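Local coordinates for ActII protein (Streptomyces coelicolor, PDB 3B6C), which probably binds regulatory DNA as a TetR-family transcriptional repressor, and carries a tricyclic polyketide acid in its C-terminal domain, at residues 67-72 / 114-119; 140-145 / 199-204; 14-19 / 55-60. All coordinates share one frame; numbering follows the deposited sequence.

Contact 1 of 3, residues 67-72 / 114-119. With SDN ([(3S)-9-hydroxy-1-methyl-10-oxo-4,10-dihydro-3H-benzo[g]isochromen-3-yl]acetic acid), chain E.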
loop_
_atom_site.group_PDB
_atom_site.type_symbol
_atom_site.label_atom_id
_atom_site.label_comp_id
_atom_site.label_asym_id
_atom_site.label_seq_id
_atom_site.Cartn_x
_atom_site.Cartn_y
_atom_site.Cartn_z
ATOM N N VAL B 67 5.380 -19.214 -10.295
ATOM C CA VAL B 67 6.699 -18.998 -9.712
ATOM C C VAL B 67 7.721 -19.973 -10.284
ATOM O O VAL B 67 7.791 -21.127 -9.862
ATOM C CB VAL B 67 6.668 -19.137 -8.180
ATOM C CG1 VAL B 67 7.889 -18.472 -7.561
ATOM C CG2 VAL B 67 5.387 -18.542 -7.618
ATOM N N PRO B 68 8.510 -19.508 -11.243
ATOM C CA PRO B 68 9.572 -20.323 -11.837
ATOM C C PRO B 68 10.422 -21.006 -10.771
ATOM O O PRO B 68 10.626 -20.448 -9.694
ATOM C CB PRO B 68 10.412 -19.301 -12.600
ATOM C CG PRO B 68 9.451 -18.221 -12.946
ATOM C CD PRO B 68 8.489 -18.142 -11.795
ATOM N N GLU B 69 10.910 -22.205 -11.076
ATOM C CA GLU B 69 12.066 -22.760 -10.382
ATOM C C GLU B 69 13.343 -22.014 -10.755
ATOM O O GLU B 69 13.579 -21.715 -11.926
ATOM C CB GLU B 69 12.215 -24.250 -10.699
ATOM C CG GLU B 69 11.350 -25.156 -9.839
ATOM C CD GLU B 69 12.155 -25.934 -8.818
ATOM O OE1 GLU B 69 13.402 -25.916 -8.902
ATOM O OE2 GLU B 69 11.543 -26.563 -7.929
ATOM N N PRO B 70 14.163 -21.717 -9.752
ATOM C CA PRO B 70 15.300 -20.809 -9.931
ATOM C C PRO B 70 16.279 -21.325 -10.980
ATOM O O PRO B 70 16.804 -22.430 -10.842
ATOM C CB PRO B 70 15.960 -20.807 -8.551
ATOM C CG PRO B 70 14.849 -21.104 -7.609
ATOM C CD PRO B 70 13.934 -22.048 -8.336
ATOM N N GLU B 71 16.517 -20.531 -12.017
ATOM C CA GLU B 71 17.673 -20.727 -12.883
ATOM C C GLU B 71 18.797 -19.760 -12.527
ATOM O O GLU B 71 18.634 -18.542 -12.621
ATOM C CB GLU B 71 17.277 -20.558 -14.351
ATOM C CG GLU B 71 16.221 -21.538 -14.827
ATOM C CD GLU B 71 15.540 -21.094 -16.105
ATOM O OE1 GLU B 71 16.223 -20.505 -16.968
ATOM O OE2 GLU B 71 14.321 -21.329 -16.244
ATOM N N PRO B 72 19.937 -20.308 -12.120
ATOM C CA PRO B 72 21.165 -19.520 -11.980
ATOM C C PRO B 72 21.395 -18.611 -13.183
ATOM O O PRO B 72 21.073 -18.988 -14.310
ATOM C CB PRO B 72 22.256 -20.588 -11.911
ATOM C CG PRO B 72 21.572 -21.776 -11.344
ATOM C CD PRO B 72 20.169 -21.739 -11.880
ATOM N N MET B 114 3.978 -19.209 -1.245
ATOM C CA MET B 114 4.959 -18.568 -0.369
ATOM C C MET B 114 6.246 -19.380 -0.396
ATOM O O MET B 114 7.334 -18.844 -0.640
ATOM C CB MET B 114 4.437 -18.507 1.059
ATOM C CG MET B 114 4.494 -17.114 1.647
ATOM S SD MET B 114 4.836 -17.078 3.408
ATOM C CE MET B 114 3.229 -17.431 4.086
ATOM N N GLU B 115 6.099 -20.682 -0.145
ATOM C CA GLU B 115 7.202 -21.646 -0.150
ATOM C C GLU B 115 7.988 -21.503 -1.434
ATOM O O GLU B 115 9.210 -21.387 -1.410
ATOM C CB GLU B 115 6.646 -23.072 -0.060
ATOM C CG GLU B 115 7.678 -24.181 -0.129
ATOM C CD GLU B 115 8.638 -24.166 1.045
ATOM O OE1 GLU B 115 8.183 -23.902 2.183
ATOM O OE2 GLU B 115 9.848 -24.428 0.833
ATOM N N ARG B 116 7.286 -21.496 -2.559
ATOM C CA ARG B 116 7.963 -21.353 -3.838
ATOM C C ARG B 116 8.626 -19.988 -3.953
ATOM O O ARG B 116 9.730 -19.888 -4.465
ATOM C CB ARG B 116 6.980 -21.540 -4.991
ATOM C CG ARG B 116 6.321 -22.906 -5.046
ATOM C CD ARG B 116 5.557 -23.035 -6.331
ATOM N NE ARG B 116 6.461 -22.939 -7.469
ATOM C CZ ARG B 116 7.205 -23.947 -7.907
ATOM N NH1 ARG B 116 7.134 -25.133 -7.293
ATOM N NH2 ARG B 116 8.025 -23.769 -8.943
ATOM N N THR B 117 7.949 -18.941 -3.477
ATOM C CA THR B 117 8.495 -17.599 -3.533
ATOM C C THR B 117 9.738 -17.485 -2.656
ATOM O O THR B 117 10.740 -16.886 -3.059
ATOM C CB THR B 117 7.451 -16.558 -3.071
ATOM O OG1 THR B 117 6.304 -16.618 -3.932
ATOM C CG2 THR B 117 8.049 -15.159 -3.130
ATOM N N MET B 118 9.666 -18.049 -1.457
ATOM C CA MET B 118 10.793 -18.008 -0.537
ATOM C C MET B 118 11.992 -18.781 -1.093
ATOM O O MET B 118 13.151 -18.382 -0.916
ATOM C CB MET B 118 10.396 -18.560 0.829
ATOM C CG MET B 118 9.634 -17.560 1.704
ATOM S SD MET B 118 10.316 -15.873 1.602
ATOM C CE MET B 118 8.829 -14.924 1.493
ATOM N N ASN B 119 11.707 -19.887 -1.771
ATOM C CA ASN B 119 12.750 -20.705 -2.375
ATOM C C ASN B 119 13.511 -19.912 -3.432
ATOM O O ASN B 119 14.739 -19.906 -3.445
ATOM C CB ASN B 119 12.135 -21.945 -3.020
ATOM C CG ASN B 119 13.186 -22.859 -3.632
ATOM O OD1 ASN B 119 14.192 -23.175 -2.987
ATOM N ND2 ASN B 119 12.956 -23.297 -4.873
HETATM O O4 SDN E . 1.815 -13.700 -2.713
HETATM C C11 SDN E . 2.584 -13.886 -3.668
HETATM C C12 SDN E . 2.474 -15.064 -4.449
HETATM C C13 SDN E . 1.536 -16.055 -4.153
HETATM O O5 SDN E . 0.778 -15.874 -3.184
HETATM C C14 SDN E . 1.434 -17.208 -4.958
HETATM C C15 SDN E . 0.462 -18.291 -4.706
HETATM O O3 SDN E . 0.698 -19.592 -5.284
HETATM C C16 SDN E . -0.666 -18.158 -3.808
HETATM C C10 SDN E . 3.544 -12.922 -3.995
HETATM C C9 SDN E . 4.418 -13.120 -5.084
HETATM C C8 SDN E . 4.318 -14.288 -5.856
HETATM C C7 SDN E . 3.365 -15.257 -5.538
HETATM C C6 SDN E . 3.249 -16.410 -6.319
HETATM C C5 SDN E . 2.287 -17.381 -6.040
HETATM C C4 SDN E . 2.173 -18.592 -6.962
HETATM C C3 SDN E . 1.004 -19.521 -6.640
HETATM C C2 SDN E . 1.197 -20.910 -7.245
HETATM C C1 SDN E . 0.117 -21.892 -6.788
HETATM O O2 SDN E . -0.393 -21.792 -5.654
HETATM O O1 SDN E . -0.203 -22.800 -7.566
HETATM O O HOH W 1 9.234 -27.495 -7.757
#
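This contact lines one edge of the ligand site in the TetR-type C-terminal domain. Loop 67-72 lies against helix segment 114-119, and Val67 and Arg116 carry most of the contact. The Arg116 guanidinium meets Val67 O edge-on and grips it with two nitrogens. NH2 gives the shorter bond to Val67 O, 2.8 Å, almost straight at 163°. NE adds a more bent one to Val67 O, 3.3 Å. Both use the plane of the guanidinium, which fixes its rotation. The chain reaches there by bending at chi3 (62°). Val67 packs CB against Arg116 CB at 4.0 Å. Its CG2 lies anti to the carbonyl carbon and faces the bound tricycle, 3.3 Å from SDN C4. Thr117 OG1 also faces the ligand, 3.6 Å from SDN C7, while hydrogen-bonding Gly113 O in its own helix. A water accepts from Arg116 NH1 and donates to Glu69 OE2, linking opposite charges that do not meet directly. Farther along, Pro70 CD rests 3.8 Å from Asn119 ND2. Met82 of helix 75-92 packs on both Val67 and Thr117, and Glu115 of helix 108-123 bonds to Asn184 and Leu185 of the second subunit.

Contact 2 of 3, residues 140-145 / 199-204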
loop_
_atom_site.group_PDB
_atom_site.type_symbol
_atom_site.label_atom_id
_atom_site.label_comp_id
_atom_site.label_asym_id
_atom_site.label_seq_id
_atom_site.Cartn_x
_atom_site.Cartn_y
_atom_site.Cartn_z
ATOM N N THR B 140 3.684 -6.419 -1.796
ATOM C CA THR B 140 3.065 -5.147 -1.464
ATOM C C THR B 140 3.158 -4.207 -2.644
ATOM O O THR B 140 2.197 -3.533 -3.002
ATOM C CB THR B 140 3.758 -4.539 -0.236
ATOM O OG1 THR B 140 3.539 -5.394 0.890
ATOM C CG2 THR B 140 3.212 -3.155 0.072
ATOM N N PHE B 141 4.328 -4.167 -3.251
ATOM C CA PHE B 141 4.544 -3.322 -4.403
ATOM C C PHE B 141 3.588 -3.648 -5.542
ATOM O O PHE B 141 2.926 -2.771 -6.087
ATOM C CB PHE B 141 5.961 -3.492 -4.916
ATOM C CG PHE B 141 6.182 -2.864 -6.245
ATOM C CD1 PHE B 141 6.184 -1.483 -6.373
ATOM C CD2 PHE B 141 6.338 -3.644 -7.385
ATOM C CE1 PHE B 141 6.332 -0.874 -7.625
ATOM C CE2 PHE B 141 6.483 -3.052 -8.645
ATOM C CZ PHE B 141 6.481 -1.666 -8.763
ATOM N N VAL B 142 3.526 -4.914 -5.921
ATOM C CA VAL B 142 2.682 -5.296 -7.032
ATOM C C VAL B 142 1.228 -5.018 -6.767
ATOM O O VAL B 142 0.505 -4.546 -7.648
ATOM C CB VAL B 142 2.847 -6.784 -7.377
ATOM C CG1 VAL B 142 1.775 -7.206 -8.347
ATOM C CG2 VAL B 142 4.216 -7.018 -8.001
ATOM N N THR B 143 0.789 -5.316 -5.553
ATOM C CA THR B 143 -0.598 -5.116 -5.197
ATOM C C THR B 143 -0.958 -3.637 -5.222
ATOM O O THR B 143 -2.027 -3.258 -5.675
ATOM C CB THR B 143 -0.881 -5.713 -3.797
ATOM O OG1 THR B 143 -0.685 -7.132 -3.840
ATOM C CG2 THR B 143 -2.304 -5.438 -3.374
ATOM N N ALA B 144 -0.056 -2.794 -4.756
ATOM C CA ALA B 144 -0.338 -1.376 -4.725
ATOM C C ALA B 144 -0.368 -0.804 -6.131
ATOM O O ALA B 144 -1.281 -0.056 -6.492
ATOM C CB ALA B 144 0.697 -0.662 -3.872
ATOM N N GLU B 145 0.628 -1.144 -6.935
ATOM C CA GLU B 145 0.643 -0.655 -8.305
ATOM C C GLU B 145 -0.626 -1.101 -9.026
ATOM O O GLU B 145 -1.176 -0.367 -9.835
ATOM C CB GLU B 145 1.846 -1.201 -9.075
ATOM C CG GLU B 145 3.115 -0.381 -8.961
ATOM C CD GLU B 145 2.900 1.086 -9.311
ATOM O OE1 GLU B 145 2.334 1.378 -10.388
ATOM O OE2 GLU B 145 3.305 1.946 -8.501
ATOM N N ARG B 199 5.083 1.479 -17.289
ATOM C CA ARG B 199 6.362 2.116 -17.005
ATOM C C ARG B 199 6.609 2.227 -15.509
ATOM O O ARG B 199 7.728 2.018 -15.036
ATOM C CB ARG B 199 6.431 3.493 -17.681
ATOM C CG ARG B 199 7.799 4.143 -17.616
ATOM C CD ARG B 199 8.898 3.116 -17.793
ATOM N NE ARG B 199 10.224 3.720 -17.766
ATOM C CZ ARG B 199 11.347 3.027 -17.613
ATOM N NH1 ARG B 199 11.295 1.705 -17.469
ATOM N NH2 ARG B 199 12.520 3.650 -17.609
ATOM N N ARG B 200 5.566 2.549 -14.760
ATOM C CA ARG B 200 5.706 2.636 -13.319
ATOM C C ARG B 200 6.007 1.249 -12.760
ATOM O O ARG B 200 6.915 1.086 -11.948
ATOM C CB ARG B 200 4.426 3.161 -12.699
ATOM C CG ARG B 200 3.850 4.288 -13.491
ATOM C CD ARG B 200 3.087 5.216 -12.604
ATOM N NE ARG B 200 2.599 4.550 -11.407
ATOM C CZ ARG B 200 2.495 5.158 -10.235
ATOM N NH1 ARG B 200 2.040 4.501 -9.182
ATOM N NH2 ARG B 200 2.868 6.428 -10.119
ATOM N N PHE B 201 5.256 0.243 -13.195
ATOM C CA PHE B 201 5.516 -1.081 -12.682
ATOM C C PHE B 201 6.975 -1.458 -12.866
ATOM O O PHE B 201 7.681 -1.732 -11.901
ATOM C CB PHE B 201 4.660 -2.136 -13.381
ATOM C CG PHE B 201 4.728 -3.485 -12.728
ATOM C CD1 PHE B 201 4.149 -3.690 -11.486
ATOM C CD2 PHE B 201 5.385 -4.538 -13.339
ATOM C CE1 PHE B 201 4.221 -4.922 -10.865
ATOM C CE2 PHE B 201 5.461 -5.780 -12.723
ATOM C CZ PHE B 201 4.880 -5.973 -11.487
ATOM N N GLU B 202 7.429 -1.445 -14.117
ATOM C CA GLU B 202 8.803 -1.848 -14.439
ATOM C C GLU B 202 9.840 -1.006 -13.740
ATOM O O GLU B 202 10.901 -1.495 -13.365
ATOM C CB GLU B 202 9.026 -1.837 -15.956
ATOM C CG GLU B 202 8.221 -2.910 -16.709
ATOM C CD GLU B 202 8.588 -4.310 -16.294
ATOM O OE1 GLU B 202 7.733 -5.203 -16.403
ATOM O OE2 GLU B 202 9.736 -4.529 -15.869
ATOM N N LEU B 203 9.527 0.269 -13.555
ATOM C CA LEU B 203 10.430 1.188 -12.869
ATOM C C LEU B 203 10.558 0.758 -11.403
ATOM O O LEU B 203 11.669 0.654 -10.880
ATOM C CB LEU B 203 9.892 2.620 -12.933
ATOM C CG LEU B 203 10.864 3.664 -13.483
ATOM C CD1 LEU B 203 10.277 5.062 -13.313
ATOM C CD2 LEU B 203 12.204 3.555 -12.767
ATOM N N GLY B 204 9.421 0.516 -10.746
ATOM C CA GLY B 204 9.439 0.093 -9.356
ATOM C C GLY B 204 10.044 -1.286 -9.190
ATOM O O GLY B 204 10.728 -1.550 -8.203
#
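This is a buried, nearly antiparallel helix pair in the C-terminal domain, beside the subunit interface. Segment 140-145 belongs to helix 128-151 and segment 199-204 to helix 197-216. The axes of the two segments come within 10.6 Å and run at 167°. Phe141 and Phe201 fill the space between them. Their planes are 25° apart but slid so far that the rings barely overlap. Phe141 CE2 meets Phe201 CE1 at 3.7 Å. With CG anti to the backbone N (chi1 169°), Phe141 extends to the opposite backbone. There its CZ sits 3.4 Å from Phe201 O, which lies at the ring edge, and 3.5 Å from Gly204 CA. A side chain on Gly204 would run into this ring. Val142 CG2 touches the edge of the Phe201 ring, 3.5 Å from CE1. Replacing Phe141 by alanine would probably open a gap over Gly204 and leave Phe201 without the ring of Phe141 beside it. Beside the rings, Glu145 OE2 forms a salt bridge with Arg200 NH1 at 2.9 Å. Glu145 OE1 takes two weak bonds, from Arg200 NE and NH1. The carboxylate and guanidinium planes are 44° apart, so the two groups do not pair flat. Tyr133 OH of the second subunit also bonds to Glu145 OE2, and Asp136 of that subunit pairs with Arg200 NH2. Arg200 also touches a bound SDN molecule. The buried Glu145 carboxylate, held by Arg200 and Tyr133, is probably kept ionised. Acids of both subunits balance Arg200, which ties this helix pair to the dimer.

Contact 3 of 3, residues 14-19 / 55-60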
loop_
_atom_site.group_PDB
_atom_site.type_symbol
_atom_site.label_atom_id
_atom_site.label_comp_id
_atom_site.label_asym_id
_atom_site.label_seq_id
_atom_site.Cartn_x
_atom_site.Cartn_y
_atom_site.Cartn_z
ATOM N N THR B 14 -18.407 -19.363 -8.059
ATOM C CA THR B 14 -19.576 -18.552 -8.353
ATOM C C THR B 14 -19.326 -17.103 -7.946
ATOM O O THR B 14 -19.598 -16.188 -8.715
ATOM C CB THR B 14 -20.819 -19.063 -7.590
ATOM O OG1 THR B 14 -21.206 -20.335 -8.115
ATOM C CG2 THR B 14 -21.967 -18.088 -7.725
ATOM N N ALA B 15 -18.807 -16.897 -6.735
ATOM C CA ALA B 15 -18.540 -15.553 -6.228
ATOM C C ALA B 15 -17.479 -14.859 -7.081
ATOM O O ALA B 15 -17.539 -13.644 -7.291
ATOM C CB ALA B 15 -18.123 -15.622 -4.773
ATOM N N LEU B 16 -16.500 -15.629 -7.557
ATOM C CA LEU B 16 -15.470 -15.098 -8.432
ATOM C C LEU B 16 -16.135 -14.769 -9.782
ATOM O O LEU B 16 -15.878 -13.710 -10.369
ATOM C CB LEU B 16 -14.362 -16.129 -8.650
ATOM C CG LEU B 16 -13.270 -15.744 -9.661
ATOM C CD1 LEU B 16 -12.601 -14.446 -9.229
ATOM C CD2 LEU B 16 -12.246 -16.862 -9.769
ATOM N N GLY B 17 -16.981 -15.675 -10.271
ATOM C CA GLY B 17 -17.655 -15.440 -11.534
ATOM C C GLY B 17 -18.383 -14.112 -11.580
ATOM O O GLY B 17 -18.295 -13.388 -12.575
ATOM N N ILE B 18 -19.061 -13.765 -10.489
ATOM C CA ILE B 18 -19.829 -12.530 -10.434
ATOM C C ILE B 18 -18.981 -11.317 -10.113
ATOM O O ILE B 18 -19.407 -10.180 -10.318
ATOM C CB ILE B 18 -20.983 -12.634 -9.405
ATOM C CG1 ILE B 18 -20.505 -12.156 -8.038
ATOM C CG2 ILE B 18 -21.485 -14.080 -9.326
ATOM C CD1 ILE B 18 -21.481 -11.226 -7.352
ATOM N N LEU B 19 -17.786 -11.564 -9.593
ATOM C CA LEU B 19 -16.854 -10.492 -9.272
ATOM C C LEU B 19 -16.226 -10.047 -10.578
ATOM O O LEU B 19 -16.083 -8.859 -10.835
ATOM C CB LEU B 19 -15.763 -11.006 -8.351
ATOM C CG LEU B 19 -15.736 -10.515 -6.911
ATOM C CD1 LEU B 19 -15.272 -11.663 -6.030
ATOM C CD2 LEU B 19 -14.825 -9.300 -6.785
ATOM N N ASP B 55 -11.463 -13.857 1.374
ATOM C CA ASP B 55 -10.252 -14.621 1.645
ATOM C C ASP B 55 -10.156 -15.822 0.671
ATOM O O ASP B 55 -9.205 -15.933 -0.096
ATOM C CB ASP B 55 -10.319 -15.184 3.067
ATOM C CG ASP B 55 -9.870 -14.193 4.106
ATOM O OD1 ASP B 55 -9.626 -13.027 3.724
ATOM O OD2 ASP B 55 -9.749 -14.565 5.295
ATOM N N LEU B 56 -11.167 -16.692 0.684
ATOM C CA LEU B 56 -11.161 -17.875 -0.165
ATOM C C LEU B 56 -11.088 -17.553 -1.640
ATOM O O LEU B 56 -10.452 -18.272 -2.411
ATOM C CB LEU B 56 -12.380 -18.745 0.132
ATOM C CG LEU B 56 -12.526 -19.250 1.577
ATOM C CD1 LEU B 56 -13.921 -19.853 1.778
ATOM C CD2 LEU B 56 -11.447 -20.263 1.889
ATOM N N VAL B 57 -11.737 -16.471 -2.030
ATOM C CA VAL B 57 -11.743 -16.055 -3.420
ATOM C C VAL B 57 -10.339 -15.609 -3.780
ATOM O O VAL B 57 -9.843 -15.922 -4.857
ATOM C CB VAL B 57 -12.758 -14.909 -3.650
ATOM C CG1 VAL B 57 -12.678 -14.428 -5.095
ATOM C CG2 VAL B 57 -14.184 -15.400 -3.336
ATOM N N PHE B 58 -9.698 -14.897 -2.861
ATOM C CA PHE B 58 -8.343 -14.429 -3.082
ATOM C C PHE B 58 -7.392 -15.616 -3.313
ATOM O O PHE B 58 -6.596 -15.624 -4.257
ATOM C CB PHE B 58 -7.857 -13.615 -1.874
ATOM C CG PHE B 58 -6.465 -13.073 -2.032
ATOM C CD1 PHE B 58 -6.043 -12.554 -3.255
ATOM C CD2 PHE B 58 -5.580 -13.065 -0.964
ATOM C CE1 PHE B 58 -4.758 -12.041 -3.407
ATOM C CE2 PHE B 58 -4.299 -12.551 -1.112
ATOM C CZ PHE B 58 -3.889 -12.041 -2.335
ATOM N N ASP B 59 -7.486 -16.620 -2.461
ATOM C CA ASP B 59 -6.619 -17.770 -2.568
ATOM C C ASP B 59 -6.830 -18.565 -3.846
ATOM O O ASP B 59 -5.874 -19.050 -4.448
ATOM C CB ASP B 59 -6.861 -18.715 -1.377
ATOM C CG ASP B 59 -5.796 -19.793 -1.255
ATOM O OD1 ASP B 59 -4.662 -19.454 -0.873
ATOM O OD2 ASP B 59 -6.093 -20.974 -1.553
ATOM N N ILE B 60 -8.083 -18.648 -4.282
ATOM C CA ILE B 60 -8.438 -19.448 -5.446
ATOM C C ILE B 60 -7.834 -18.965 -6.740
ATOM O O ILE B 60 -7.536 -19.770 -7.629
ATOM C CB ILE B 60 -9.977 -19.560 -5.575
ATOM C CG1 ILE B 60 -10.361 -20.885 -6.228
ATOM C CG2 ILE B 60 -10.502 -18.395 -6.393
ATOM C CD1 ILE B 60 -9.925 -22.107 -5.444
#
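Val57 sets its two methyl groups against three side chains of helix segment 14-19. The contact lies in the TetR-type DNA-binding domain, where helix 8-22 packs across helix 50-61. The predicted helix-turn-helix, residues 28-47, lies between these helices in the chain. The two segments cross almost at right angles, -81°, with their axes 10.1 Å apart. Leu16 and Val57 mark the crossing, with the nearest pair of CA atoms, 6.3 Å apart. All the contacts between the segments are apolar, and no hydrogen bond joins them.

Val57 divides its work between its branches. CG1 stands anti to the backbone N (chi1 176°) and meets two leucines. It lies 3.9 Å from Leu19 CD1 and 4.1 Å from Leu16 CD1. CG2 points to another neighbour, Ala15 CB, at 4.2 Å. Here one methyl meets another directly. Leu16 is shared in the same way. One of its methyls goes to Val57, and the other turns to Ile60.

Other parts of the domain close round this apolar patch. Leu27 packs on Ala15 and Leu19, and Leu32 of helix 29-36 also rests on Ala15. Val12 extends the helix 8-22 side, touching Val57, Leu56 and Ile60. On the C-terminal domain side, Ile99 of helix 96-100 touches Leu19, and His93 reaches Leu16. The patch is therefore joined both to the helix-turn-helix and to the ligand-binding domain. At its margin, Ile60 contributes its CG2 branch, while the rest of the side chain leads away. That methyl lies 4.1 Å from Leu16 CD2.

In the fold
The contacts come in series along the chain: contact 3 closes first, then contact 1 opens and closes, then contact 2. Contact 3 belongs to the DNA-binding domain, and contacts 1 and 2 to the C-terminal domain. Centres are about 25 Å apart for contacts 1 and 3, 24 Å for contacts 2 and 3, and 20 Å for contacts 1 and 2. None touches another. Helices 108-123 and 128-151, used by contacts 1 and 2, are consecutive, and both contacts reach the second subunit. The ligand-lining loop 67-72 of contact 1 follows helix 50-61, which packs in contact 3. This is consistent with ligand-responsive repression in this family.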